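Local coordinates for protein N-acetylneuraminic acid (Sialic acid) synthetase (Leptospira borgpetersenii serovar Hardjo-bovis, PDB 6NCS) that probably condenses phosphoenolpyruvate with an N-acetylmannosamine-type sugar to form sialic acid or its 9-phosphate, and binds a manganese ion, at residues 48-53 with 250-255. Numbering follows the deposited sequence.
Sequences DEAADA and KELAKL
On the outside of a TIM barrel, the C-terminal end of the helix after the first barrel strand, 27-33, meets helix 249-266, which follows the last, 227-231, where A53, A253 and L252 come together. Alanine suits both positions here: with nothing beyond CB, the chains can approach until the CA atoms of A53 and A253 lie 4.3 Å apart. The two methyls touch, A53 CB lying 3.9 Å from A253 CB, while the carbonyl O of A53 rests 3.7 Å from A253 CA. L252 supplies the bulk beside this small-residue contact. It holds CG anti to the backbone N (chi1 -179°), which directs CD2 across to A53 CB (4.0 Å) and A50 CA (4.1 Å), reaching two alanines three residues apart. A50 CB also packs against I101 and Y232, joining the contact to neighbouring loops. No direct hydrogen bond links the segments; instead one water donates to A53 O at 2.6 Å and to A253 O, tying together two backbone carbonyls. The side chain of L252 is about 9 Å from that of the manganese ligand H231, near the metal site but not part of it. The contact joins the first and last helical layers of the ring, the closure characteristic of a TIM barrel.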
ATOM      1  N   ASP A  48       6.923  23.274  19.357  1.00 15.95           N
ATOM      2  CA  ASP A  48       7.227  22.447  20.527  1.00 17.80           C
ATOM      3  C   ASP A  48       6.497  21.114  20.474  1.00 17.99           C
ATOM      4  O   ASP A  48       7.096  20.050  20.678  1.00 17.29           O
ATOM      5  CB  ASP A  48       6.840  23.174  21.819  1.00 26.06           C
ATOM      6  CG  ASP A  48       7.625  24.451  22.052  1.00 25.91           C
ATOM      7  OD1 ASP A  48       8.636  24.696  21.365  1.00 23.65           O
ATOM      8  OD2 ASP A  48       7.210  25.217  22.947  1.00 22.98           O
ATOM      9  N   GLU A  49       5.187  21.148  20.206  1.00 16.05           N
ATOM     10  CA  GLU A  49       4.411  19.922  20.299  1.00 18.04           C
ATOM     11  C   GLU A  49       4.607  19.023  19.081  1.00 20.55           C
ATOM     12  O   GLU A  49       4.465  17.796  19.194  1.00 16.89           O
ATOM     13  CB  GLU A  49       2.937  20.268  20.530  1.00 21.08           C
ATOM     14  CG  GLU A  49       2.776  21.062  21.825  1.00 21.79           C
ATOM     15  CD  GLU A  49       1.356  21.112  22.358  1.00 30.99           C
ATOM     16  OE1 GLU A  49       0.547  20.228  22.018  1.00 29.14           O
ATOM     17  OE2 GLU A  49       1.054  22.041  23.139  1.00 28.93           O
ATOM     18  N   ALA A  50       4.951  19.604  17.926  1.00 18.43           N
ATOM     19  CA  ALA A  50       5.315  18.792  16.764  1.00 16.03           C
ATOM     20  C   ALA A  50       6.638  18.082  16.991  1.00 15.27           C
ATOM     21  O   ALA A  50       6.824  16.939  16.551  1.00 14.52           O
ATOM     22  CB  ALA A  50       5.401  19.659  15.506  1.00 13.26           C
ATOM     23  N   ALA A  51       7.579  18.749  17.656  1.00 17.49           N
ATOM     24  CA  ALA A  51       8.840  18.092  17.971  1.00 16.17           C
ATOM     25  C   ALA A  51       8.618  16.977  18.980  1.00 23.79           C
ATOM     26  O   ALA A  51       9.199  15.892  18.857  1.00 17.65           O
ATOM     27  CB  ALA A  51       9.855  19.118  18.482  1.00 16.20           C
ATOM     28  N   ASP A  52       7.744  17.213  19.962  1.00 16.24           N
ATOM     29  CA  ASP A  52       7.431  16.175  20.936  1.00 19.89           C
ATOM     30  C   ASP A  52       6.764  14.966  20.286  1.00 20.81           C
ATOM     31  O   ASP A  52       6.949  13.836  20.756  1.00 17.19           O
ATOM     32  CB  ASP A  52       6.545  16.755  22.039  1.00 21.11           C
ATOM     33  CG  ASP A  52       6.126  15.718  23.056  1.00 37.11           C
ATOM     34  OD1 ASP A  52       6.985  15.282  23.853  1.00 37.38           O
ATOM     35  OD2 ASP A  52       4.934  15.339  23.057  1.00 37.54           O
ATOM     36  N   ALA A  53       5.986  15.178  19.218  1.00 16.16           N
ATOM     37  CA  ALA A  53       5.340  14.093  18.481  1.00 16.72           C
ATOM     38  C   ALA A  53       6.307  13.339  17.577  1.00 18.47           C
ATOM     39  O   ALA A  53       5.932  12.282  17.045  1.00 18.84           O
ATOM     40  CB  ALA A  53       4.184  14.634  17.638  1.00 16.55           C
ATOM     41  N   LYS A 250      -1.448  14.442  19.461  1.00 19.06           N
ATOM     42  CA  LYS A 250      -1.484  13.006  19.721  1.00 19.56           C
ATOM     43  C   LYS A 250      -1.749  12.213  18.443  1.00 19.38           C
ATOM     44  O   LYS A 250      -1.228  11.101  18.282  1.00 17.48           O
ATOM     45  CB  LYS A 250      -2.538  12.691  20.787  1.00 20.39           C
ATOM     46  N   GLU A 251      -2.539  12.769  17.521  1.00 16.00           N
ATOM     47  CA  GLU A 251      -2.775  12.100  16.247  1.00 16.41           C
ATOM     48  C   GLU A 251      -1.542  12.164  15.351  1.00 15.12           C
ATOM     49  O   GLU A 251      -1.222  11.193  14.653  1.00 15.41           O
ATOM     50  CB  GLU A 251      -4.003  12.710  15.571  1.00 18.69           C
ATOM     51  CG  GLU A 251      -5.238  12.671  16.488  1.00 27.81           C
ATOM     52  CD  GLU A 251      -6.332  13.637  16.077  1.00 37.31           C
ATOM     53  OE1 GLU A 251      -6.039  14.606  15.346  1.00 28.44           O
ATOM     54  OE2 GLU A 251      -7.494  13.423  16.489  1.00 38.20           O
ATOM     55  N   LEU A 252      -0.829  13.296  15.361  1.00 13.47           N
ATOM     56  CA  LEU A 252       0.446  13.374  14.653  1.00 15.16           C
ATOM     57  C   LEU A 252       1.435  12.342  15.189  1.00 15.98           C
ATOM     58  O   LEU A 252       2.166  11.709  14.417  1.00 14.08           O
ATOM     59  CB  LEU A 252       1.025  14.787  14.775  1.00 15.73           C
ATOM     60  CG  LEU A 252       2.352  15.096  14.071  1.00 14.65           C
ATOM     61  CD1 LEU A 252       2.270  14.873  12.577  1.00 15.51           C
ATOM     62  CD2 LEU A 252       2.794  16.532  14.377  1.00 14.47           C
ATOM     63  N   ALA A 253       1.493  12.184  16.512  1.00 15.82           N
ATOM     64  CA  ALA A 253       2.403  11.202  17.093  1.00 14.82           C
ATOM     65  C   ALA A 253       2.022   9.792  16.662  1.00 13.58           C
ATOM     66  O   ALA A 253       2.894   8.955  16.402  1.00 16.77           O
ATOM     67  CB  ALA A 253       2.394  11.315  18.615  1.00 17.69           C
ATOM     68  N   LYS A 254       0.721   9.509  16.590  1.00 14.85           N
ATOM     69  CA  LYS A 254       0.278   8.207  16.100  1.00 13.29           C
ATOM     70  C   LYS A 254       0.611   8.026  14.625  1.00 16.47           C
ATOM     71  O   LYS A 254       0.973   6.920  14.201  1.00 15.26           O
ATOM     72  CB  LYS A 254      -1.227   8.048  16.344  1.00 13.95           C
ATOM     73  CG  LYS A 254      -1.795   6.701  15.991  1.00 18.81           C
ATOM     74  CD  LYS A 254      -1.228   5.638  16.918  1.00 27.38           C
ATOM     75  CE  LYS A 254      -2.311   4.721  17.446  1.00 50.89           C
ATOM     76  NZ  LYS A 254      -1.752   3.788  18.463  1.00 54.69           N
ATOM     77  N   LEU A 255       0.495   9.096  13.825  1.00 12.57           N
ATOM     78  CA  LEU A 255       0.909   9.021  12.425  1.00 12.06           C
ATOM     79  C   LEU A 255       2.369   8.623  12.322  1.00 12.74           C
ATOM     80  O   LEU A 255       2.734   7.774  11.502  1.00 12.38           O
ATOM     81  CB  LEU A 255       0.674  10.365  11.728  1.00 11.54           C
ATOM     82  CG  LEU A 255       1.129  10.511  10.272  1.00 16.05           C
ATOM     83  CD1 LEU A 255       0.411   9.527   9.329  1.00 15.41           C
ATOM     84  CD2 LEU A 255       0.894  11.953   9.816  1.00 15.29           C
TER
HETATM   85  O   HOH W   1       5.580   9.821  17.642  1.00 20.09           O